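Local coordinates for glycosaminoglycan xylosylkinase (Hydra vulgaris, PDB 5XOM), which probably phosphorylates a xylose residue in the glycosaminoglycan linkage region of proteoglycans, as a secretory-pathway kinase of the Fam20 family, at residues A96-D101 / V108-K113; P151-R156 / A209-L214; G155-L160 / N203-G208. All coordinates share one frame; numbering follows the deposited sequence.

Interaction 1 (A96-D101 / V108-K113); sequences AMFSLD and VVFKPK
The phenyl side chains of F98 and F110 meet on one face of the hairpin formed by strands 96-100 and 106-112. F98 holds CG anti to its carbonyl carbon (chi1 -65°), whereas F110 has CG anti to its backbone N (chi1 176°). The ring planes are nearly parallel, 19° apart, in an offset arrangement with little overlap, the centroids 4.9 Å apart. What lies over the F98 face is instead the methylene of F110: its CB is 3.9 Å from the F98 centroid, a CH-pi contact offset toward the rim. F98 CE2 in turn reaches F110 CG at 3.5 Å, and A96 CB sits at the edge of the F110 ring. Further along, F98 CB packs on V108 CG2 (3.7 Å), and the L100 side chain meets V108 at about a right angle, CD1 against CG1. Reciprocal N-H...O bonds join A96 to F110 and F98 to V108, the shortest from F110 N to A96 O at 2.8 Å. An alanine at F98 would probably leave F110 CB without its aromatic cover and open a gap beside I158 and I82, which the F98 side chain also touches. K111, next to F110, is salt-bridged to both E135 and D130; the E135 pair is probably the counterpart of the lysine-glutamate pair of protein kinases. Directional backbone bonds thus set the register, while non-directional aromatic and methyl packing fills the face beside it.

Interaction 2 (P151-R156 / A209-L214); sequences PPVVGR and ALILWL
V154 and L210 form the hydrogen-bonded pair of this antiparallel contact, and each satisfies the other's backbone. L210 N donates to V154 O at 2.8 Å, almost straight, and V154 N returns a bond to L210 O at 3.0 Å. Both acceptors take a second, weaker partner: V153 CA approaches L210 O at 3.2 Å, and A209 CA lies 3.4 Å from V154 O. Just ahead of strand 153-156, P152 lacks an N-H but offers its carbonyl, which receives L212 N at 3.2 Å, nearly along the C=O axis. G155 N finds its acceptor in D350 OD1. The far edge of strand 205-212 is satisfied too, since A209 and I211 bond to K111 and V109 of strand 106-112. Apolar side chains pack round this network. V153 and I211 lie side by side, CG2 against CG1 at 3.7 Å, and P152 CG rests on L212 CD1. R156 passes obliquely by L210, its CB 3.9 Å from L210 CD1, and its extended chain carries the guanidinium onward: NH2 forms a salt bridge with E163, while NH1 bonds to the carbonyls of M77 and A80, at the end of helix 67-79. V154 also packs on F45 of the second subunit. In this buried part of the kinase N-lobe sheet, strand partners and one carboxylate satisfy the main-chain groups named, and the guanidinium charge is probably balanced by E163, its aliphatic stem left to hydrophobic packing.

Interaction 3 (G155-L160 / N203-G208); sequences GRYINL and NVTMEG. With NAG (2-acetamido-2-deoxy-beta-D-glucopyranose), chain C.
L160 and M206, both buried, make the tightly packed side of this contact, crossing obliquely with L160 CG 4.0 Å from M206 CB. The methionine runs extended through CG and SD and then bends (chi3 -93°), which brings CE to 4.0 Å from L160 CD1. I158 lies on this buried face too, its CB 3.5 Å from M206 O. Between the strands, I158 and M206 exchange short bonds, M206 N to I158 O at 2.7 Å and I158 N to M206 O, the latter donor standing above the carbonyl plane. R156 and G208 form a second reciprocal pair, and L160 N closes the ladder on V204 O at 2.9 Å.

The other face is more open to solvent: Y157 is exposed, T205 and E207 partly so. Y157 and E207 run side by side with ring and carboxylate planes 77° apart; CE1 of the tyrosine comes no closer than 3.9 Å to OE2 of the glutamate. A water in the plane of the ring, at its edge, joins them: it is hydrogen-bonded to Y157 OH at 2.6 Å and donates to E207 OE2. The other carboxylate oxygen, OE1, is held by R117 and H132. T205 CG2 packs on Y157 CB (3.8 Å), and V204 CG2 lies beside the amide of N159. At the outer end N203, the first residue of an Asn-Val-Thr sequon, carries an N-linked NAG.

N159 is the N-cap of helix 160-164, its OD1 accepting A162 N. Strand 153-159 therefore runs directly into that helix, while F110 of strand 106-112 and F186 of strand 184-186 pack against the buried M206.

How the interactions relate
All three contacts belong to one antiparallel sheet, whose strand order 1-2-3-5-4 is that of a protein kinase N-lobe. Interactions 2 and 3 hold the same two strands, sharing G155 and R156, whereas interaction 1 is the preceding hairpin. Its strand 106-112 is bonded along strand 205-212, and just past it K113 N reaches E207 O, tying interaction 1 to interaction 3. The F110 ring also links interaction 1 to interaction 2 by packing on L210. Interactions 1 and 2 are buried and largely apolar between their backbone ladders; interaction 3, farther from the chain's centre, adds a water bridge, a helix cap and a glycan on its outer side.

Interaction 1 (A96-D101 / V108-K113)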
ATOM      1  N   ALA A  96       1.176  28.235 -13.959  1.00 29.62           N
ATOM      2  CA  ALA A  96      -0.182  28.105 -14.454  1.00 28.73           C
ATOM      3  C   ALA A  96      -0.919  27.099 -13.582  1.00 29.63           C
ATOM      4  O   ALA A  96      -0.317  26.382 -12.777  1.00 26.49           O
ATOM      5  CB  ALA A  96      -0.218  27.672 -15.927  1.00 23.85           C
ATOM      6  N   MET A  97      -2.235  27.055 -13.733  1.00 26.21           N
ATOM      7  CA  MET A  97      -3.066  26.089 -13.028  1.00 27.44           C
ATOM      8  C   MET A  97      -3.861  25.313 -14.074  1.00 27.79           C
ATOM      9  O   MET A  97      -4.527  25.920 -14.920  1.00 31.75           O
ATOM     10  CB  MET A  97      -3.964  26.820 -12.019  1.00 24.38           C
ATOM     11  CG  MET A  97      -4.758  25.968 -11.035  1.00 36.09           C
ATOM     12  SD  MET A  97      -5.935  24.794 -11.739  1.00 40.66           S
ATOM     13  CE  MET A  97      -7.433  25.757 -11.755  1.00 27.29           C
ATOM     14  N   PHE A  98      -3.744  23.985 -14.059  1.00 21.74           N
ATOM     15  CA  PHE A  98      -4.458  23.113 -14.985  1.00 24.20           C
ATOM     16  C   PHE A  98      -5.536  22.327 -14.251  1.00 30.43           C
ATOM     17  O   PHE A  98      -5.317  21.839 -13.139  1.00 32.83           O
ATOM     18  CB  PHE A  98      -3.518  22.110 -15.666  1.00 26.37           C
ATOM     19  CG  PHE A  98      -2.489  22.740 -16.568  1.00 29.40           C
ATOM     20  CD1 PHE A  98      -2.639  24.031 -17.041  1.00 29.58           C
ATOM     21  CD2 PHE A  98      -1.371  22.010 -16.960  1.00 25.92           C
ATOM     22  CE1 PHE A  98      -1.686  24.595 -17.887  1.00 30.82           C
ATOM     23  CE2 PHE A  98      -0.417  22.566 -17.802  1.00 25.52           C
ATOM     24  CZ  PHE A  98      -0.575  23.856 -18.264  1.00 26.79           C
ATOM     25  N   SER A  99      -6.696  22.193 -14.878  1.00 27.87           N
ATOM     26  CA  SER A  99      -7.737  21.280 -14.430  1.00 28.74           C
ATOM     27  C   SER A  99      -7.615  19.990 -15.232  1.00 31.52           C
ATOM     28  O   SER A  99      -7.719  20.020 -16.458  1.00 33.77           O
ATOM     29  CB  SER A  99      -9.117  21.894 -14.618  1.00 31.30           C
ATOM     30  OG  SER A  99      -9.268  22.991 -13.743  1.00 32.14           O
ATOM     31  N   LEU A 100      -7.382  18.871 -14.546  1.00 28.54           N
ATOM     32  CA  LEU A 100      -7.292  17.587 -15.220  1.00 26.19           C
ATOM     33  C   LEU A 100      -8.615  16.833 -15.148  1.00 34.64           C
ATOM     34  O   LEU A 100      -9.327  16.870 -14.133  1.00 34.77           O
ATOM     35  CB  LEU A 100      -6.178  16.713 -14.636  1.00 18.83           C
ATOM     36  CG  LEU A 100      -4.822  17.407 -14.515  1.00 30.26           C
ATOM     37  CD1 LEU A 100      -3.847  16.508 -13.773  1.00 25.25           C
ATOM     38  CD2 LEU A 100      -4.302  17.838 -15.896  1.00 21.60           C
ATOM     39  N   ASP A 101      -8.927  16.132 -16.236  1.00 34.17           N
ATOM     40  CA  ASP A 101     -10.202  15.455 -16.401  1.00 32.84           C
ATOM     41  C   ASP A 101     -10.290  14.245 -15.478  1.00 36.13           C
ATOM     42  O   ASP A 101      -9.281  13.707 -15.007  1.00 29.95           O
ATOM     43  CB  ASP A 101     -10.383  15.036 -17.858  1.00 36.21           C
ATOM     44  CG  ASP A 101     -11.841  14.912 -18.256  1.00 43.49           C
ATOM     45  OD1 ASP A 101     -12.718  15.229 -17.428  1.00 47.01           O
ATOM     46  OD2 ASP A 101     -12.105  14.518 -19.413  1.00 45.27           O
ATOM     47  N   VAL A 108      -4.018  20.952 -10.740  1.00 25.18           N
ATOM     48  CA  VAL A 108      -2.580  20.903 -10.503  1.00 23.27           C
ATOM     49  C   VAL A 108      -1.982  22.283 -10.741  1.00 28.65           C
ATOM     50  O   VAL A 108      -2.513  23.092 -11.509  1.00 29.80           O
ATOM     51  CB  VAL A 108      -1.859  19.858 -11.391  1.00 23.74           C
ATOM     52  CG1 VAL A 108      -2.310  18.446 -11.038  1.00 18.41           C
ATOM     53  CG2 VAL A 108      -2.071  20.154 -12.879  1.00 25.42           C
ATOM     54  N   VAL A 109      -0.887  22.559 -10.042  1.00 28.42           N
ATOM     55  CA  VAL A 109      -0.001  23.665 -10.386  1.00 24.15           C
ATOM     56  C   VAL A 109       0.938  23.198 -11.491  1.00 29.04           C
ATOM     57  O   VAL A 109       1.444  22.069 -11.450  1.00 25.57           O
ATOM     58  CB  VAL A 109       0.785  24.130  -9.145  1.00 27.55           C
ATOM     59  CG1 VAL A 109       1.805  25.209  -9.518  1.00 27.55           C
ATOM     60  CG2 VAL A 109      -0.160  24.614  -8.052  1.00 24.77           C
ATOM     61  N   PHE A 110       1.172  24.049 -12.490  1.00 28.27           N
ATOM     62  CA  PHE A 110       2.125  23.760 -13.558  1.00 26.86           C
ATOM     63  C   PHE A 110       3.302  24.721 -13.477  1.00 24.95           C
ATOM     64  O   PHE A 110       3.125  25.936 -13.606  1.00 25.24           O
ATOM     65  CB  PHE A 110       1.477  23.845 -14.940  1.00 25.78           C
ATOM     66  CG  PHE A 110       2.453  23.638 -16.064  1.00 24.19           C
ATOM     67  CD1 PHE A 110       3.019  22.391 -16.279  1.00 23.83           C
ATOM     68  CD2 PHE A 110       2.816  24.689 -16.895  1.00 24.32           C
ATOM     69  CE1 PHE A 110       3.926  22.192 -17.307  1.00 24.24           C
ATOM     70  CE2 PHE A 110       3.724  24.495 -17.930  1.00 28.80           C
ATOM     71  CZ  PHE A 110       4.277  23.244 -18.133  1.00 27.58           C
ATOM     72  N   LYS A 111       4.491  24.174 -13.237  1.00 20.24           N
ATOM     73  CA  LYS A 111       5.725  24.951 -13.178  1.00 23.13           C
ATOM     74  C   LYS A 111       6.565  24.692 -14.419  1.00 27.84           C
ATOM     75  O   LYS A 111       7.099  23.583 -14.576  1.00 21.88           O
ATOM     76  CB  LYS A 111       6.508  24.602 -11.916  1.00 18.55           C
ATOM     77  CG  LYS A 111       5.685  24.854 -10.676  1.00 24.88           C
ATOM     78  CD  LYS A 111       6.536  25.313  -9.523  1.00 21.37           C
ATOM     79  CE  LYS A 111       5.647  25.680  -8.360  1.00 23.86           C
ATOM     80  NZ  LYS A 111       6.422  25.814  -7.108  1.00 26.23           N
ATOM     81  N   PRO A 112       6.690  25.657 -15.323  1.00 23.78           N
ATOM     82  CA  PRO A 112       7.460  25.429 -16.549  1.00 21.09           C
ATOM     83  C   PRO A 112       8.960  25.403 -16.290  1.00 18.49           C
ATOM     84  O   PRO A 112       9.465  25.990 -15.331  1.00 26.26           O
ATOM     85  CB  PRO A 112       7.069  26.618 -17.442  1.00 21.68           C
ATOM     86  CG  PRO A 112       6.639  27.672 -16.492  1.00 29.47           C
ATOM     87  CD  PRO A 112       6.029  26.975 -15.310  1.00 26.89           C
ATOM     88  N   LYS A 113       9.671  24.705 -17.170  1.00 21.45           N
ATOM     89  CA  LYS A 113      11.127  24.777 -17.207  1.00 18.75           C
ATOM     90  C   LYS A 113      11.605  26.202 -17.463  1.00 23.34           C
ATOM     91  O   LYS A 113      11.087  26.901 -18.343  1.00 21.47           O
ATOM     92  CB  LYS A 113      11.650  23.840 -18.293  1.00 24.46           C
ATOM     93  CG  LYS A 113      13.125  23.983 -18.591  1.00 28.45           C
ATOM     94  CD  LYS A 113      13.535  23.093 -19.751  1.00 27.52           C
ATOM     95  CE  LYS A 113      14.745  23.668 -20.458  1.00 36.47           C
ATOM     96  NZ  LYS A 113      15.963  22.861 -20.290  1.00 47.97           N
TER

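Interaction 2 (P151-R156 / A209-L214)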
ATOM      1  N   PRO A 151       3.196  16.868  -1.694  1.00 23.86           N
ATOM      2  CA  PRO A 151       2.183  16.452  -2.656  1.00 25.15           C
ATOM      3  C   PRO A 151       2.864  15.808  -3.923  1.00 20.93           C
ATOM      4  O   PRO A 151       3.972  16.204  -4.263  1.00 21.54           O
ATOM      5  CB  PRO A 151       1.451  17.736  -3.034  1.00 22.27           C
ATOM      6  CG  PRO A 151       2.040  18.818  -2.228  1.00 26.41           C
ATOM      7  CD  PRO A 151       3.247  18.332  -1.512  1.00 23.71           C
ATOM      8  N   PRO A 152       2.180  14.861  -4.528  1.00 23.75           N
ATOM      9  CA  PRO A 152       2.746  14.221  -5.745  1.00 19.13           C
ATOM     10  C   PRO A 152       3.097  15.218  -6.846  1.00 21.60           C
ATOM     11  O   PRO A 152       2.362  16.169  -7.122  1.00 23.88           O
ATOM     12  CB  PRO A 152       1.623  13.273  -6.185  1.00 18.22           C
ATOM     13  CG  PRO A 152       0.886  12.934  -4.922  1.00 22.15           C
ATOM     14  CD  PRO A 152       1.112  14.051  -3.918  1.00 19.74           C
ATOM     15  N   VAL A 153       4.241  14.972  -7.493  1.00 21.36           N
ATOM     16  CA  VAL A 153       4.755  15.786  -8.595  1.00 19.76           C
ATOM     17  C   VAL A 153       5.133  14.875  -9.754  1.00 19.45           C
ATOM     18  O   VAL A 153       5.770  13.835  -9.554  1.00 18.51           O
ATOM     19  CB  VAL A 153       5.977  16.619  -8.162  1.00 17.04           C
ATOM     20  CG1 VAL A 153       6.445  17.513  -9.306  1.00 17.25           C
ATOM     21  CG2 VAL A 153       5.669  17.436  -6.899  1.00 17.48           C
ATOM     22  N   VAL A 154       4.786  15.282 -10.974  1.00 20.31           N
ATOM     23  CA  VAL A 154       5.200  14.555 -12.169  1.00 18.36           C
ATOM     24  C   VAL A 154       5.727  15.532 -13.215  1.00 24.21           C
ATOM     25  O   VAL A 154       5.235  16.662 -13.339  1.00 20.35           O
ATOM     26  CB  VAL A 154       4.044  13.708 -12.751  1.00 22.96           C
ATOM     27  CG1 VAL A 154       3.141  14.542 -13.657  1.00 16.74           C
ATOM     28  CG2 VAL A 154       4.594  12.552 -13.509  1.00 29.17           C
ATOM     29  N   GLY A 155       6.755  15.095 -13.946  1.00 22.81           N
ATOM     30  CA  GLY A 155       7.195  15.823 -15.112  1.00 16.27           C
ATOM     31  C   GLY A 155       6.314  15.524 -16.308  1.00 20.56           C
ATOM     32  O   GLY A 155       5.716  14.454 -16.422  1.00 19.87           O
ATOM     33  N   ARG A 156       6.203  16.503 -17.203  1.00 19.11           N
ATOM     34  CA  ARG A 156       5.372  16.279 -18.373  1.00 17.43           C
ATOM     35  C   ARG A 156       5.735  17.247 -19.485  1.00 16.96           C
ATOM     36  O   ARG A 156       6.048  18.409 -19.221  1.00 26.63           O
ATOM     37  CB  ARG A 156       3.903  16.444 -18.007  1.00 16.77           C
ATOM     38  CG  ARG A 156       2.969  16.218 -19.156  1.00 21.59           C
ATOM     39  CD  ARG A 156       1.561  16.021 -18.622  1.00 21.68           C
ATOM     40  NE  ARG A 156       0.548  16.211 -19.646  1.00 27.83           N
ATOM     41  CZ  ARG A 156      -0.748  16.024 -19.445  1.00 26.69           C
ATOM     42  NH1 ARG A 156      -1.228  15.631 -18.259  1.00 27.16           N
ATOM     43  NH2 ARG A 156      -1.610  16.213 -20.442  1.00 26.31           N
ATOM     44  N   ALA A 209       6.656  20.725 -14.583  1.00 19.07           N
ATOM     45  CA  ALA A 209       6.256  19.853 -13.488  1.00 18.27           C
ATOM     46  C   ALA A 209       4.821  20.164 -13.087  1.00 23.20           C
ATOM     47  O   ALA A 209       4.419  21.330 -13.049  1.00 21.38           O
ATOM     48  CB  ALA A 209       7.186  20.023 -12.274  1.00 17.21           C
ATOM     49  N   LEU A 210       4.050  19.116 -12.803  1.00 22.47           N
ATOM     50  CA  LEU A 210       2.683  19.240 -12.308  1.00 21.90           C
ATOM     51  C   LEU A 210       2.657  18.833 -10.841  1.00 24.05           C
ATOM     52  O   LEU A 210       3.171  17.764 -10.485  1.00 20.30           O
ATOM     53  CB  LEU A 210       1.723  18.358 -13.116  1.00 17.97           C
ATOM     54  CG  LEU A 210       1.221  18.808 -14.495  1.00 23.12           C
ATOM     55  CD1 LEU A 210       2.350  19.013 -15.474  1.00 28.10           C
ATOM     56  CD2 LEU A 210       0.253  17.780 -15.054  1.00 21.45           C
ATOM     57  N   ILE A 211       2.059  19.675  -9.992  1.00 20.93           N
ATOM     58  CA  ILE A 211       1.940  19.412  -8.560  1.00 21.36           C
ATOM     59  C   ILE A 211       0.461  19.381  -8.195  1.00 24.09           C
ATOM     60  O   ILE A 211      -0.263  20.348  -8.459  1.00 26.38           O
ATOM     61  CB  ILE A 211       2.672  20.471  -7.717  1.00 22.72           C
ATOM     62  CG1 ILE A 211       4.144  20.573  -8.128  1.00 22.65           C
ATOM     63  CG2 ILE A 211       2.561  20.123  -6.220  1.00 18.58           C
ATOM     64  CD1 ILE A 211       4.449  21.740  -9.044  1.00 22.87           C
ATOM     65  N   LEU A 212       0.023  18.282  -7.577  1.00 24.68           N
ATOM     66  CA  LEU A 212      -1.378  18.125  -7.194  1.00 27.00           C
ATOM     67  C   LEU A 212      -1.807  19.121  -6.128  1.00 27.68           C
ATOM     68  O   LEU A 212      -1.117  19.326  -5.120  1.00 24.92           O
ATOM     69  CB  LEU A 212      -1.651  16.724  -6.651  1.00 30.07           C
ATOM     70  CG  LEU A 212      -1.761  15.538  -7.590  1.00 31.80           C
ATOM     71  CD1 LEU A 212      -2.010  14.293  -6.761  1.00 27.44           C
ATOM     72  CD2 LEU A 212      -2.883  15.756  -8.598  1.00 20.35           C
ATOM     73  N   TRP A 213      -2.989  19.693  -6.329  1.00 23.13           N
ATOM     74  CA  TRP A 213      -3.681  20.376  -5.249  1.00 27.62           C
ATOM     75  C   TRP A 213      -4.059  19.407  -4.143  1.00 26.07           C
ATOM     76  O   TRP A 213      -4.474  18.275  -4.402  1.00 26.34           O
ATOM     77  CB  TRP A 213      -4.960  21.016  -5.757  1.00 25.06           C
ATOM     78  CG  TRP A 213      -4.802  22.324  -6.377  1.00 33.54           C
ATOM     79  CD1 TRP A 213      -3.671  22.791  -6.964  1.00 34.61           C
ATOM     80  CD2 TRP A 213      -5.773  23.348  -6.466  1.00 38.52           C
ATOM     81  NE1 TRP A 213      -3.900  24.065  -7.437  1.00 36.30           N
ATOM     82  CE2 TRP A 213      -5.181  24.433  -7.143  1.00 38.87           C
ATOM     83  CE3 TRP A 213      -7.100  23.457  -6.049  1.00 35.16           C
ATOM     84  CZ2 TRP A 213      -5.868  25.610  -7.407  1.00 39.08           C
ATOM     85  CZ3 TRP A 213      -7.775  24.629  -6.318  1.00 33.93           C
ATOM     86  CH2 TRP A 213      -7.163  25.697  -6.992  1.00 38.52           C
ATOM     87  N   LEU A 214      -3.948  19.872  -2.907  1.00 27.83           N
ATOM     88  CA  LEU A 214      -4.578  19.172  -1.806  1.00 29.21           C
ATOM     89  C   LEU A 214      -6.099  19.293  -1.926  1.00 31.23           C
ATOM     90  O   LEU A 214      -6.609  20.330  -2.365  1.00 35.77           O
ATOM     91  CB  LEU A 214      -4.108  19.747  -0.465  1.00 29.95           C
ATOM     92  CG  LEU A 214      -2.802  19.194   0.116  1.00 33.74           C
ATOM     93  CD1 LEU A 214      -1.615  19.477  -0.804  1.00 38.74           C
ATOM     94  CD2 LEU A 214      -2.556  19.776   1.488  1.00 35.32           C
TER

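Interaction 3 (G155-L160 / N203-G208)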
ATOM      1  N   GLY A 155       6.755  15.095 -13.946  1.00 22.81           N
ATOM      2  CA  GLY A 155       7.195  15.823 -15.112  1.00 16.27           C
ATOM      3  C   GLY A 155       6.314  15.524 -16.308  1.00 20.56           C
ATOM      4  O   GLY A 155       5.716  14.454 -16.422  1.00 19.87           O
ATOM      5  N   ARG A 156       6.203  16.503 -17.203  1.00 19.11           N
ATOM      6  CA  ARG A 156       5.372  16.279 -18.373  1.00 17.43           C
ATOM      7  C   ARG A 156       5.735  17.247 -19.485  1.00 16.96           C
ATOM      8  O   ARG A 156       6.048  18.409 -19.221  1.00 26.63           O
ATOM      9  CB  ARG A 156       3.903  16.444 -18.007  1.00 16.77           C
ATOM     10  CG  ARG A 156       2.969  16.218 -19.156  1.00 21.59           C
ATOM     11  CD  ARG A 156       1.561  16.021 -18.622  1.00 21.68           C
ATOM     12  NE  ARG A 156       0.548  16.211 -19.646  1.00 27.83           N
ATOM     13  CZ  ARG A 156      -0.748  16.024 -19.445  1.00 26.69           C
ATOM     14  NH1 ARG A 156      -1.228  15.631 -18.259  1.00 27.16           N
ATOM     15  NH2 ARG A 156      -1.610  16.213 -20.442  1.00 26.31           N
ATOM     16  N   TYR A 157       5.668  16.762 -20.726  1.00 17.84           N
ATOM     17  CA  TYR A 157       5.829  17.597 -21.912  1.00 20.94           C
ATOM     18  C   TYR A 157       4.451  18.031 -22.395  1.00 23.13           C
ATOM     19  O   TYR A 157       3.638  17.192 -22.793  1.00 24.62           O
ATOM     20  CB  TYR A 157       6.568  16.849 -23.019  1.00 22.12           C
ATOM     21  CG  TYR A 157       7.978  16.429 -22.658  1.00 25.25           C
ATOM     22  CD1 TYR A 157       9.022  17.347 -22.671  1.00 24.57           C
ATOM     23  CD2 TYR A 157       8.270  15.108 -22.332  1.00 23.96           C
ATOM     24  CE1 TYR A 157      10.316  16.970 -22.352  1.00 20.85           C
ATOM     25  CE2 TYR A 157       9.565  14.718 -22.016  1.00 26.03           C
ATOM     26  CZ  TYR A 157      10.581  15.654 -22.027  1.00 24.59           C
ATOM     27  OH  TYR A 157      11.865  15.271 -21.716  1.00 27.12           O
ATOM     28  N   ILE A 158       4.186  19.333 -22.337  1.00 25.61           N
ATOM     29  CA  ILE A 158       2.879  19.903 -22.654  1.00 21.38           C
ATOM     30  C   ILE A 158       2.922  20.496 -24.053  1.00 24.04           C
ATOM     31  O   ILE A 158       3.763  21.356 -24.339  1.00 22.29           O
ATOM     32  CB  ILE A 158       2.479  20.986 -21.640  1.00 23.38           C
ATOM     33  CG1 ILE A 158       2.478  20.435 -20.207  1.00 24.52           C
ATOM     34  CG2 ILE A 158       1.122  21.552 -22.007  1.00 26.63           C
ATOM     35  CD1 ILE A 158       1.339  19.483 -19.911  1.00 24.05           C
ATOM     36  N   ASN A 159       2.012  20.060 -24.923  1.00 24.98           N
ATOM     37  CA  ASN A 159       1.820  20.733 -26.208  1.00 28.78           C
ATOM     38  C   ASN A 159       0.948  21.959 -25.963  1.00 28.74           C
ATOM     39  O   ASN A 159      -0.272  21.847 -25.829  1.00 25.87           O
ATOM     40  CB  ASN A 159       1.174  19.800 -27.225  1.00 25.62           C
ATOM     41  CG  ASN A 159       0.984  20.462 -28.585  1.00 29.38           C
ATOM     42  OD1 ASN A 159       0.618  21.633 -28.686  1.00 34.66           O
ATOM     43  ND2 ASN A 159       1.225  19.704 -29.638  1.00 28.06           N
ATOM     44  N   LEU A 160       1.564  23.142 -25.919  1.00 23.16           N
ATOM     45  CA  LEU A 160       0.806  24.343 -25.583  1.00 27.30           C
ATOM     46  C   LEU A 160      -0.275  24.627 -26.618  1.00 31.45           C
ATOM     47  O   LEU A 160      -1.380  25.052 -26.266  1.00 29.01           O
ATOM     48  CB  LEU A 160       1.736  25.550 -25.454  1.00 31.73           C
ATOM     49  CG  LEU A 160       2.756  25.561 -24.317  1.00 33.04           C
ATOM     50  CD1 LEU A 160       3.661  26.774 -24.466  1.00 29.10           C
ATOM     51  CD2 LEU A 160       2.050  25.561 -22.959  1.00 26.57           C
ATOM     52  N   ASN A 203       9.589  24.957 -29.798  1.00 28.55           N
ATOM     53  CA  ASN A 203       8.529  25.176 -30.791  1.00 30.26           C
ATOM     54  C   ASN A 203       7.232  25.330 -29.986  1.00 22.14           C
ATOM     55  O   ASN A 203       6.958  26.428 -29.490  1.00 25.40           O
ATOM     56  CB  ASN A 203       8.472  24.137 -31.966  1.00 32.10           C
ATOM     57  CG  ASN A 203       7.387  24.539 -33.058  1.00 39.72           C
ATOM     58  OD1 ASN A 203       6.556  25.377 -32.733  1.00 52.62           O
ATOM     59  ND2 ASN A 203       7.377  23.972 -34.325  1.00 67.86           N
ATOM     60  N   VAL A 204       6.433  24.279 -29.807  1.00 24.22           N
ATOM     61  CA  VAL A 204       5.235  24.389 -28.978  1.00 25.71           C
ATOM     62  C   VAL A 204       5.220  23.417 -27.808  1.00 27.84           C
ATOM     63  O   VAL A 204       4.230  23.379 -27.068  1.00 26.61           O
ATOM     64  CB  VAL A 204       3.942  24.233 -29.808  1.00 31.45           C
ATOM     65  CG1 VAL A 204       3.881  25.268 -30.920  1.00 26.94           C
ATOM     66  CG2 VAL A 204       3.845  22.839 -30.385  1.00 24.91           C
ATOM     67  N   THR A 205       6.275  22.636 -27.603  1.00 25.21           N
ATOM     68  CA  THR A 205       6.299  21.615 -26.554  1.00 25.04           C
ATOM     69  C   THR A 205       7.015  22.175 -25.331  1.00 23.88           C
ATOM     70  O   THR A 205       8.219  22.450 -25.381  1.00 23.18           O
ATOM     71  CB  THR A 205       6.980  20.343 -27.053  1.00 25.51           C
ATOM     72  OG1 THR A 205       6.280  19.877 -28.219  1.00 27.59           O
ATOM     73  CG2 THR A 205       6.963  19.250 -25.984  1.00 18.85           C
ATOM     74  N   MET A 206       6.285  22.342 -24.230  1.00 19.15           N
ATOM     75  CA  MET A 206       6.858  22.939 -23.031  1.00 21.31           C
ATOM     76  C   MET A 206       6.996  21.895 -21.931  1.00 23.54           C
ATOM     77  O   MET A 206       6.009  21.271 -21.520  1.00 22.44           O
ATOM     78  CB  MET A 206       6.028  24.131 -22.558  1.00 20.87           C
ATOM     79  CG  MET A 206       6.537  24.763 -21.272  1.00 25.40           C
ATOM     80  SD  MET A 206       5.425  26.027 -20.654  1.00 26.95           S
ATOM     81  CE  MET A 206       6.125  27.472 -21.383  1.00 21.27           C
ATOM     82  N   GLU A 207       8.228  21.720 -21.466  1.00 26.04           N
ATOM     83  CA  GLU A 207       8.538  20.847 -20.346  1.00 23.79           C
ATOM     84  C   GLU A 207       8.208  21.546 -19.033  1.00 19.10           C
ATOM     85  O   GLU A 207       8.461  22.746 -18.871  1.00 22.59           O
ATOM     86  CB  GLU A 207      10.025  20.474 -20.399  1.00 24.73           C
ATOM     87  CG  GLU A 207      10.532  19.592 -19.273  1.00 22.01           C
ATOM     88  CD  GLU A 207      12.049  19.408 -19.308  1.00 23.42           C
ATOM     89  OE1 GLU A 207      12.662  19.289 -18.227  1.00 22.88           O
ATOM     90  OE2 GLU A 207      12.632  19.399 -20.412  1.00 25.44           O
ATOM     91  N   GLY A 208       7.653  20.793 -18.090  1.00 17.46           N
ATOM     92  CA  GLY A 208       7.388  21.352 -16.781  1.00 17.51           C
ATOM     93  C   GLY A 208       7.022  20.276 -15.781  1.00 25.30           C
ATOM     94  O   GLY A 208       7.067  19.081 -16.079  1.00 22.31           O
TER
HETATM   95  C1  NAG C 501       8.142  23.149 -35.252  1.00 69.15           C
HETATM   96  C2  NAG C 501       7.454  23.071 -36.700  1.00 67.90           C
HETATM   97  C3  NAG C 501       8.342  23.635 -37.824  1.00 69.73           C
HETATM   98  C4  NAG C 501       9.012  24.939 -37.450  1.00 78.01           C
HETATM   99  C5  NAG C 501       9.849  24.693 -36.221  1.00 76.62           C
HETATM  100  C6  NAG C 501      10.560  25.937 -35.747  1.00 74.80           C
HETATM  101  C7  NAG C 501       6.060  21.002 -36.554  1.00 85.81           C
HETATM  102  C8  NAG C 501       5.861  19.634 -37.143  1.00 75.33           C
HETATM  103  N2  NAG C 501       7.072  21.711 -37.066  1.00 80.56           N
HETATM  104  O3  NAG C 501       7.561  23.825 -39.002  1.00 70.27           O
HETATM  105  O4  NAG C 501       9.885  25.331 -38.504  1.00 83.49           O
HETATM  106  O5  NAG C 501       8.984  24.310 -35.155  1.00 75.61           O
HETATM  107  O6  NAG C 501      11.723  25.611 -34.999  1.00 69.05           O
HETATM  108  O7  NAG C 501       5.362  21.421 -35.644  1.00 95.50           O
HETATM  109  O   HOH W   1      13.865  16.817 -21.100  1.00 33.68           O